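Local coordinates for protein glutathione S-transferase (Natrialba magadii ATCC 43099, PDB 6GZF) that probably acts as a Xi-class glutathione transferase, a group that includes glutathionyl-hydroquinone reductases, at residues A[29-34]-A[129-134]; A[36-41]-A[147-152]; A[119-124]-A[143-148]. All blocks are in the same frame, centred on the assembly; numbering follows the deposited sequence. Where two conformers were deposited one is given.

Overall arrangement
Two contacts join an N-terminal extension to the thioredoxin-like domain, and a third packs within that domain. Along the chain the order is 29-34, 36-41, 119-124, 129-134, 143-148 and 147-152, so contacts 1 and 2 reach back to one early loop, while contact 3 stays local, joining helix 117-124 to strand 144-147. The centres of contacts 1 and 2, and of 1 and 3, lie about 14 Å apart; contacts 2 and 3, which share Asn147 and Asn148, have centres about 11 Å apart. Tyr121 of contact 3 touches residues 130-133 of contact 1. Contacts 1 and 2 also hold residues predicted to bind glutathione, so the early loop packs against segments that probably line the pocket.

Contact 1. Residues A[29-34]-A[129-134]; sequences SFERQA and TCRVTV
The loop that leads into strand 136-139 of the thioredoxin-like domain, whose Arg131 to Val134 are predicted to bind glutathione, is met by the early loop through Phe30, Glu31 and Ala34. Arg131 and Glu31 form a salt bridge with their flat groups nearly coplanar. Arg131 NH2 gives a fairly straight bond of 2.9 Å to the syn lone pair of Glu31 OE1, in the plane of the guanidinium. Arg131 NE adds weak bonds, 3.3 Å each, to Glu31 OE1 and OE2. The third nitrogen, NH1, has its partner outside the two segments, the carbonyl of Asn9. Phe30 has CG anti to its backbone N (chi1 173°), beside the carbonyl carbon. Its CD2 lies over one face of that guanidinium, 3.3 Å from Arg131 NE; ring and guanidinium planes stand 64° apart. At the far end of the ring, Phe30 CZ meets Cys130 O edge-on at 3.5 Å. Further along, Ala34 CA makes a CA-H...O contact of 3.2 Å to Thr129 O, while Thr129 OG1 is bonded to Asp13 N. Packing of an N-terminal extension on the loop before the third core strand here belongs to a glutathione site built on the thioredoxin fold.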
loop_
_atom_site.group_PDB
_atom_site.type_symbol
_atom_site.label_atom_id
_atom_site.label_comp_id
_atom_site.label_asym_id
_atom_site.label_seq_id
_atom_site.Cartn_x
_atom_site.Cartn_y
_atom_site.Cartn_z
ATOM N N SER A 29 -19.305 1.937 -18.504
ATOM C CA SER A 29 -20.396 2.120 -19.456
ATOM C C SER A 29 -21.191 3.396 -19.201
ATOM O O SER A 29 -21.780 3.958 -20.124
ATOM C CB SER A 29 -21.336 0.917 -19.426
ATOM O OG SER A 29 -21.990 0.818 -18.174
ATOM N N PHE A 30 -21.212 3.850 -17.950
ATOM C CA PHE A 30 -21.953 5.056 -17.597
ATOM C C PHE A 30 -21.381 6.284 -18.294
ATOM O O PHE A 30 -22.117 7.192 -18.680
ATOM C CB PHE A 30 -21.950 5.276 -16.082
ATOM C CG PHE A 30 -22.562 6.584 -15.662
ATOM C CD1 PHE A 30 -23.935 6.706 -15.529
ATOM C CD2 PHE A 30 -21.767 7.690 -15.405
ATOM C CE1 PHE A 30 -24.503 7.905 -15.147
ATOM C CE2 PHE A 30 -22.330 8.892 -15.025
ATOM C CZ PHE A 30 -23.700 8.999 -14.896
ATOM N N GLU A 31 -20.062 6.306 -18.448
ATOM C CA GLU A 31 -19.383 7.462 -19.013
ATOM C C GLU A 31 -19.678 7.595 -20.501
ATOM O O GLU A 31 -19.638 8.693 -21.056
ATOM C CB GLU A 31 -17.876 7.365 -18.784
ATOM C CG GLU A 31 -17.463 6.458 -17.632
ATOM C CD GLU A 31 -18.010 6.917 -16.292
ATOM O OE1 GLU A 31 -18.475 6.056 -15.516
ATOM O OE2 GLU A 31 -17.977 8.136 -16.018
ATOM N N ARG A 32 -19.975 6.470 -21.145
ATOM C CA ARG A 32 -20.382 6.481 -22.545
ATOM C C ARG A 32 -21.854 6.867 -22.661
ATOM O O ARG A 32 -22.384 7.027 -23.760
ATOM C CB ARG A 32 -20.123 5.121 -23.196
ATOM C CG ARG A 32 -18.647 4.805 -23.386
ATOM C CD ARG A 32 -18.440 3.490 -24.122
ATOM N NE ARG A 32 -18.874 2.339 -23.336
ATOM C CZ ARG A 32 -18.076 1.634 -22.540
ATOM N NH1 ARG A 32 -16.796 1.963 -22.423
ATOM N NH2 ARG A 32 -18.554 0.600 -21.862
ATOM N N GLN A 33 -22.502 7.019 -21.511
ATOM C CA GLN A 33 -23.871 7.511 -21.443
ATOM C C GLN A 33 -23.894 8.924 -20.872
ATOM O O GLN A 33 -24.960 9.476 -20.597
ATOM C CB GLN A 33 -24.735 6.586 -20.580
ATOM C CG GLN A 33 -24.833 5.158 -21.084
ATOM C CD GLN A 33 -25.946 4.974 -22.095
ATOM O OE1 GLN A 33 -26.619 5.932 -22.477
ATOM N NE2 GLN A 33 -26.151 3.736 -22.530
ATOM N N ALA A 34 -22.712 9.505 -20.698
ATOM C CA ALA A 34 -22.578 10.763 -19.971
ATOM C C ALA A 34 -22.402 11.977 -20.878
ATOM O O ALA A 34 -21.876 11.877 -21.987
ATOM C CB ALA A 34 -21.412 10.672 -18.996
ATOM N N THR A 129 -27.024 14.259 -17.603
ATOM C CA THR A 129 -26.643 12.936 -17.128
ATOM C C THR A 129 -25.121 12.819 -17.155
ATOM O O THR A 129 -24.525 12.639 -18.215
ATOM C CB THR A 129 -27.273 11.815 -17.974
ATOM O OG1 THR A 129 -28.700 11.863 -17.845
ATOM C CG2 THR A 129 -26.779 10.453 -17.509
ATOM N N CYS A 130 -24.498 12.933 -15.986
ATOM C CA CYS A 130 -23.042 12.989 -15.907
ATOM C C CYS A 130 -22.511 12.641 -14.524
ATOM O O CYS A 130 -23.268 12.274 -13.625
ATOM C CB CYS A 130 -22.549 14.384 -16.291
ATOM S SG CYS A 130 -23.051 15.675 -15.128
ATOM N N ARG A 131 -21.196 12.761 -14.371
ATOM C CA ARG A 131 -20.549 12.651 -13.071
ATOM C C ARG A 131 -20.279 14.051 -12.529
ATOM O O ARG A 131 -19.844 14.936 -13.268
ATOM C CB ARG A 131 -19.242 11.861 -13.173
ATOM C CG ARG A 131 -19.386 10.442 -13.704
ATOM C CD ARG A 131 -19.628 9.442 -12.584
ATOM N NE ARG A 131 -19.456 8.065 -13.041
ATOM C CZ ARG A 131 -19.767 6.992 -12.321
ATOM N NH1 ARG A 131 -20.269 7.128 -11.102
ATOM N NH2 ARG A 131 -19.575 5.778 -12.822
ATOM N N VAL A 132 -20.548 14.253 -11.245
ATOM C CA VAL A 132 -20.252 15.531 -10.606
ATOM C C VAL A 132 -18.802 15.535 -10.138
ATOM O O VAL A 132 -18.479 14.986 -9.086
ATOM C CB VAL A 132 -21.191 15.807 -9.415
ATOM C CG1 VAL A 132 -20.884 17.165 -8.798
ATOM C CG2 VAL A 132 -22.640 15.742 -9.864
ATOM N N THR A 133 -17.930 16.159 -10.925
ATOM C CA THR A 133 -16.490 16.136 -10.674
ATOM C C THR A 133 -15.862 17.526 -10.713
ATOM O O THR A 133 -16.510 18.507 -11.077
ATOM C CB THR A 133 -15.755 15.259 -11.710
ATOM O OG1 THR A 133 -15.966 15.794 -13.024
ATOM C CG2 THR A 133 -16.257 13.826 -11.661
ATOM N N VAL A 134 -14.581 17.584 -10.360
ATOM C CA VAL A 134 -13.783 18.798 -10.442
ATOM C C VAL A 134 -12.654 18.548 -11.442
ATOM O O VAL A 134 -12.236 17.403 -11.624
ATOM C CB VAL A 134 -13.209 19.200 -9.065
ATOM C CG1 VAL A 134 -14.313 19.729 -8.160
ATOM C CG2 VAL A 134 -12.493 18.025 -8.418
#

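Contact 2. Residues A[36-41]-A[147-152]; sequences TFRNWV and NNESEE
Bends at chi2 bring Arg38 and Glu149 together: the Arg38 chain is bent at chi2 (-99°), which sets CD toward the other segment, and Glu149 is bent likewise (chi2 -83°). Arg38 NE then bonds to Glu149 OE2 at 3.0 Å in a salt bridge. The oxygen lies near the guanidinium plane, yet the donor stands well above the carboxylate plane, and the two flat groups are almost perpendicular. Glu152 places its OE1 3.4 Å from Arg38 CD; its charge is near but no N-H points at it, so it probably adds only to the electrostatic balance. Asn147 organises the middle. Its ND2 donates to Asn39 O at 2.9 Å, a nearly straight bond (169°) lying in its own amide plane, and also to Glu152 OE1 at 3.2 Å. Its OD1 accepts from Glu149 N at 2.7 Å, closing an Asx turn. These three bonds fix the rotation of the amide in the turn ahead of helix 150-159, with Glu149 at the N-cap position; Glu149 and the following Ser150 are predicted glutathione ligands, a placing familiar from thioredoxin-fold transferases. The backbones meet in a single beta bridge between Arg38 and Asn147, where Asn148 N reaches Phe37 O in a weak bond. Trp40 crosses Glu152 at about a right angle, one indole face carrying Glu152 CB, offset toward the rim. Glu152 OE2 sits at the indole edge, 3.4 Å from Trp40 CZ2.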
loop_
_atom_site.group_PDB
_atom_site.type_symbol
_atom_site.label_atom_id
_atom_site.label_comp_id
_atom_site.label_asym_id
_atom_site.label_seq_id
_atom_site.Cartn_x
_atom_site.Cartn_y
_atom_site.Cartn_z
ATOM N N THR A 36 -20.657 15.802 -21.107
ATOM C CA THR A 36 -19.629 16.655 -20.524
ATOM C C THR A 36 -19.775 18.084 -21.033
ATOM O O THR A 36 -20.605 18.363 -21.898
ATOM C CB THR A 36 -18.211 16.136 -20.831
ATOM O OG1 THR A 36 -18.012 16.080 -22.248
ATOM C CG2 THR A 36 -18.013 14.749 -20.238
ATOM N N PHE A 37 -18.967 18.987 -20.487
ATOM C CA PHE A 37 -19.036 20.398 -20.846
ATOM C C PHE A 37 -17.723 20.838 -21.488
ATOM O O PHE A 37 -16.685 20.871 -20.827
ATOM C CB PHE A 37 -19.351 21.251 -19.614
ATOM C CG PHE A 37 -20.671 20.922 -18.968
ATOM C CD1 PHE A 37 -20.807 19.800 -18.163
ATOM C CD2 PHE A 37 -21.775 21.736 -19.162
ATOM C CE1 PHE A 37 -22.018 19.495 -17.570
ATOM C CE2 PHE A 37 -22.989 21.438 -18.570
ATOM C CZ PHE A 37 -23.110 20.316 -17.774
ATOM N N ARG A 38 -17.773 21.175 -22.775
ATOM C CA ARG A 38 -16.551 21.389 -23.544
ATOM C C ARG A 38 -16.487 22.722 -24.288
ATOM O O ARG A 38 -15.856 22.812 -25.341
ATOM C CB ARG A 38 -16.372 20.253 -24.552
ATOM C CG ARG A 38 -16.384 18.870 -23.935
ATOM C CD ARG A 38 -14.974 18.351 -23.751
ATOM N NE ARG A 38 -14.960 16.967 -23.292
ATOM C CZ ARG A 38 -14.835 15.916 -24.096
ATOM N NH1 ARG A 38 -14.835 14.691 -23.589
ATOM N NH2 ARG A 38 -14.716 16.090 -25.405
ATOM N N ASN A 39 -17.128 23.754 -23.752
ATOM C CA ASN A 39 -16.988 25.084 -24.330
ATOM C C ASN A 39 -15.615 25.663 -24.008
ATOM O O ASN A 39 -14.998 25.299 -23.006
ATOM C CB ASN A 39 -18.091 26.021 -23.833
ATOM C CG ASN A 39 -19.413 25.787 -24.536
ATOM O OD1 ASN A 39 -19.575 26.125 -25.709
ATOM N ND2 ASN A 39 -20.371 25.210 -23.821
ATOM N N TRP A 40 -15.140 26.561 -24.863
ATOM C CA TRP A 40 -13.832 27.175 -24.677
ATOM C C TRP A 40 -13.931 28.678 -24.460
ATOM O O TRP A 40 -14.784 29.345 -25.046
ATOM C CB TRP A 40 -12.933 26.902 -25.885
ATOM C CG TRP A 40 -12.385 25.513 -25.957
ATOM C CD1 TRP A 40 -13.084 24.365 -26.194
ATOM C CD2 TRP A 40 -11.013 25.127 -25.815
ATOM N NE1 TRP A 40 -12.234 23.286 -26.197
ATOM C CE2 TRP A 40 -10.957 23.727 -25.967
ATOM C CE3 TRP A 40 -9.828 25.827 -25.567
ATOM C CZ2 TRP A 40 -9.762 23.016 -25.883
ATOM C CZ3 TRP A 40 -8.643 25.118 -25.482
ATOM C CH2 TRP A 40 -8.619 23.727 -25.638
ATOM N N VAL A 41 -13.058 29.204 -23.610
ATOM C CA VAL A 41 -12.854 30.642 -23.533
ATOM C C VAL A 41 -11.851 31.014 -24.614
ATOM O O VAL A 41 -10.718 30.531 -24.609
ATOM C CB VAL A 41 -12.341 31.092 -22.155
ATOM C CG1 VAL A 41 -12.113 32.596 -22.142
ATOM C CG2 VAL A 41 -13.323 30.688 -21.066
ATOM N N ASN A 147 -16.389 24.981 -19.091
ATOM C CA ASN A 147 -15.628 23.774 -19.375
ATOM C C ASN A 147 -15.507 22.874 -18.151
ATOM O O ASN A 147 -15.583 23.337 -17.012
ATOM C CB ASN A 147 -14.241 24.136 -19.906
ATOM C CG ASN A 147 -13.576 22.984 -20.631
ATOM O OD1 ASN A 147 -12.994 22.095 -20.007
ATOM N ND2 ASN A 147 -13.665 22.988 -21.955
ATOM N N ASN A 148 -15.312 21.584 -18.402
ATOM C CA ASN A 148 -15.327 20.574 -17.353
ATOM C C ASN A 148 -14.124 19.637 -17.468
ATOM O O ASN A 148 -14.054 18.603 -16.802
ATOM C CB ASN A 148 -16.637 19.786 -17.423
ATOM C CG ASN A 148 -16.902 18.973 -16.174
ATOM O OD1 ASN A 148 -16.356 19.250 -15.107
ATOM N ND2 ASN A 148 -17.754 17.961 -16.300
ATOM N N GLU A 149 -13.172 20.020 -18.313
ATOM C CA GLU A 149 -12.025 19.175 -18.621
ATOM C C GLU A 149 -10.714 19.825 -18.193
ATOM O O GLU A 149 -10.387 20.927 -18.631
ATOM C CB GLU A 149 -11.993 18.867 -20.117
ATOM C CG GLU A 149 -13.287 18.273 -20.641
ATOM C CD GLU A 149 -13.373 16.780 -20.414
ATOM O OE1 GLU A 149 -12.312 16.155 -20.218
ATOM O OE2 GLU A 149 -14.497 16.237 -20.423
ATOM N N SER A 150 -9.965 19.128 -17.343
ATOM C CA SER A 150 -8.703 19.636 -16.813
ATOM C C SER A 150 -7.725 20.026 -17.915
ATOM O O SER A 150 -7.103 21.087 -17.862
ATOM C CB SER A 150 -8.059 18.591 -15.903
ATOM O OG SER A 150 -7.786 17.397 -16.616
ATOM N N GLU A 151 -7.600 19.155 -18.911
ATOM C CA GLU A 151 -6.665 19.349 -20.013
ATOM C C GLU A 151 -6.938 20.631 -20.794
ATOM O O GLU A 151 -6.010 21.342 -21.184
ATOM C CB GLU A 151 -6.718 18.141 -20.952
ATOM C CG GLU A 151 -6.036 18.341 -22.294
ATOM C CD GLU A 151 -6.033 17.077 -23.130
ATOM O OE1 GLU A 151 -5.857 15.981 -22.554
ATOM O OE2 GLU A 151 -6.213 17.175 -24.362
ATOM N N GLU A 152 -8.215 20.930 -21.008
ATOM C CA GLU A 152 -8.600 22.068 -21.834
ATOM C C GLU A 152 -8.669 23.368 -21.037
ATOM O O GLU A 152 -8.387 24.441 -21.571
ATOM C CB GLU A 152 -9.941 21.791 -22.513
ATOM C CG GLU A 152 -9.908 20.585 -23.441
ATOM C CD GLU A 152 -11.231 20.344 -24.138
ATOM O OE1 GLU A 152 -12.284 20.477 -23.482
ATOM O OE2 GLU A 152 -11.218 20.021 -25.345
#

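Contact 3. Residues A[119-124]-A[143-148]; sequences ELYVRA and DTIVNN
The hydroxyl of Tyr121, with the side-chain amide of Asn148 lying close by, is hydrogen-bonded to the backbone carbonyl of Thr133, which ties helix 117-124 to the loop at Thr133, part of the predicted glutathione site. The side chains of Tyr121 and Asn148 cross at about a right angle, ring and amide planes 70° apart. Over one face of the ring sits Ile145 CD1, 4.0 Å from the ring centroid and 17° off its normal, a CH-pi contact whose nearest ring atom, Tyr121 CD2, is 3.8 Å from that methyl carbon. In thioredoxin-fold terms, helix 117-124 here crosses an edge strand, 144-147, of the four-stranded sheet almost perpendicularly, the axes of the two short segments approaching to 7.4 Å. An alanine in place of Tyr121 would probably leave the Thr133 carbonyl without this partner and open a gap beneath the Ile145 methyl. At the C-terminal end of helix 117-124, Ala124 CB packs 3.6 Å from Ile145 CG1 and 3.4 Å from Thr144 OG1. Asp143, which with Thr144 faces Asp139 in a G1 beta bulge, binds His112 through OD1. Its OD2 lies 3.5 Å from Arg123 CD and makes a long salt bridge, 4.0 Å, to Arg123 NE.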
loop_
_atom_site.group_PDB
_atom_site.type_symbol
_atom_site.label_atom_id
_atom_site.label_comp_id
_atom_site.label_asym_id
_atom_site.label_seq_id
_atom_site.Cartn_x
_atom_site.Cartn_y
_atom_site.Cartn_z
ATOM N N GLU A 119 -25.590 20.707 -7.270
ATOM C CA GLU A 119 -26.564 21.778 -7.448
ATOM C C GLU A 119 -26.139 22.713 -8.575
ATOM O O GLU A 119 -26.975 23.221 -9.323
ATOM C CB GLU A 119 -26.742 22.568 -6.149
ATOM C CG GLU A 119 -27.300 21.757 -4.994
ATOM C CD GLU A 119 -27.357 22.551 -3.702
ATOM O OE1 GLU A 119 -28.079 23.569 -3.661
ATOM O OE2 GLU A 119 -26.678 22.156 -2.731
ATOM N N LEU A 120 -24.834 22.932 -8.689
ATOM C CA LEU A 120 -24.283 23.815 -9.711
ATOM C C LEU A 120 -24.471 23.239 -11.112
ATOM O O LEU A 120 -24.792 23.968 -12.051
ATOM C CB LEU A 120 -22.802 24.077 -9.440
ATOM C CG LEU A 120 -22.513 25.088 -8.330
ATOM C CD1 LEU A 120 -21.080 24.958 -7.850
ATOM C CD2 LEU A 120 -22.795 26.502 -8.812
ATOM N N TYR A 121 -24.264 21.932 -11.243
ATOM C CA TYR A 121 -24.493 21.238 -12.507
ATOM C C TYR A 121 -25.949 21.362 -12.942
ATOM O O TYR A 121 -26.239 21.714 -14.087
ATOM C CB TYR A 121 -24.115 19.759 -12.392
ATOM C CG TYR A 121 -22.632 19.473 -12.494
ATOM C CD1 TYR A 121 -21.774 19.753 -11.439
ATOM C CD2 TYR A 121 -22.095 18.903 -13.642
ATOM C CE1 TYR A 121 -20.418 19.486 -11.530
ATOM C CE2 TYR A 121 -20.743 18.631 -13.742
ATOM C CZ TYR A 121 -19.911 18.924 -12.684
ATOM O OH TYR A 121 -18.566 18.653 -12.781
ATOM N N VAL A 122 -26.858 21.066 -12.016
ATOM C CA VAL A 122 -28.294 21.098 -12.283
ATOM C C VAL A 122 -28.751 22.480 -12.748
ATOM O O VAL A 122 -29.585 22.594 -13.647
ATOM C CB VAL A 122 -29.101 20.680 -11.032
ATOM C CG1 VAL A 122 -30.591 20.911 -11.243
ATOM C CG2 VAL A 122 -28.835 19.223 -10.693
ATOM N N ARG A 123 -28.199 23.527 -12.145
ATOM C CA ARG A 123 -28.522 24.887 -12.563
ATOM C C ARG A 123 -28.048 25.145 -13.991
ATOM O O ARG A 123 -28.722 25.825 -14.765
ATOM C CB ARG A 123 -27.899 25.911 -11.613
ATOM C CG ARG A 123 -28.195 27.353 -11.999
ATOM C CD ARG A 123 -27.485 28.340 -11.092
ATOM N NE ARG A 123 -28.375 28.904 -10.080
ATOM C CZ ARG A 123 -28.582 28.370 -8.881
ATOM N NH1 ARG A 123 -27.960 27.251 -8.533
ATOM N NH2 ARG A 123 -29.408 28.957 -8.026
ATOM N N ALA A 124 -26.889 24.590 -14.335
ATOM C CA ALA A 124 -26.306 24.787 -15.657
ATOM C C ALA A 124 -26.974 23.902 -16.705
ATOM O O ALA A 124 -27.118 24.298 -17.862
ATOM C CB ALA A 124 -24.810 24.519 -15.615
ATOM N N ASP A 143 -24.094 32.418 -16.447
ATOM C CA ASP A 143 -24.495 31.609 -15.296
ATOM C C ASP A 143 -24.588 30.128 -15.657
ATOM O O ASP A 143 -25.647 29.514 -15.530
ATOM C CB ASP A 143 -25.830 32.104 -14.732
ATOM C CG ASP A 143 -26.118 31.555 -13.348
ATOM O OD1 ASP A 143 -25.162 31.399 -12.559
ATOM O OD2 ASP A 143 -27.300 31.283 -13.049
ATOM N N THR A 144 -23.470 29.562 -16.105
ATOM C CA THR A 144 -23.430 28.164 -16.520
ATOM C C THR A 144 -22.001 27.625 -16.552
ATOM O O THR A 144 -21.040 28.377 -16.386
ATOM C CB THR A 144 -24.067 27.972 -17.911
ATOM O OG1 THR A 144 -24.136 26.574 -18.222
ATOM C CG2 THR A 144 -23.249 28.688 -18.975
ATOM N N ILE A 145 -21.870 26.320 -16.768
ATOM C CA ILE A 145 -20.559 25.685 -16.852
ATOM C C ILE A 145 -19.936 25.874 -18.229
ATOM O O ILE A 145 -20.493 25.432 -19.235
ATOM C CB ILE A 145 -20.635 24.174 -16.552
ATOM C CG1 ILE A 145 -21.250 23.925 -15.175
ATOM C CG2 ILE A 145 -19.254 23.547 -16.639
ATOM C CD1 ILE A 145 -21.455 22.458 -14.856
ATOM N N VAL A 146 -18.781 26.530 -18.274
ATOM C CA VAL A 146 -18.054 26.692 -19.527
ATOM C C VAL A 146 -17.361 25.387 -19.902
ATOM O O VAL A 146 -17.708 24.754 -20.899
ATOM C CB VAL A 146 -17.007 27.823 -19.449
ATOM C CG1 VAL A 146 -16.085 27.786 -20.662
ATOM C CG2 VAL A 146 -17.692 29.170 -19.344
ATOM N N ASN A 147 -16.389 24.981 -19.091
ATOM C CA ASN A 147 -15.628 23.774 -19.375
ATOM C C ASN A 147 -15.507 22.874 -18.151
ATOM O O ASN A 147 -15.583 23.337 -17.012
ATOM C CB ASN A 147 -14.241 24.136 -19.906
ATOM C CG ASN A 147 -13.576 22.984 -20.631
ATOM O OD1 ASN A 147 -12.994 22.095 -20.007
ATOM N ND2 ASN A 147 -13.665 22.988 -21.955
ATOM N N ASN A 148 -15.312 21.584 -18.402
ATOM C CA ASN A 148 -15.327 20.574 -17.353
ATOM C C ASN A 148 -14.124 19.637 -17.468
ATOM O O ASN A 148 -14.054 18.603 -16.802
ATOM C CB ASN A 148 -16.637 19.786 -17.423
ATOM C CG ASN A 148 -16.902 18.973 -16.174
ATOM O OD1 ASN A 148 -16.356 19.250 -15.107
ATOM N ND2 ASN A 148 -17.754 17.961 -16.300
#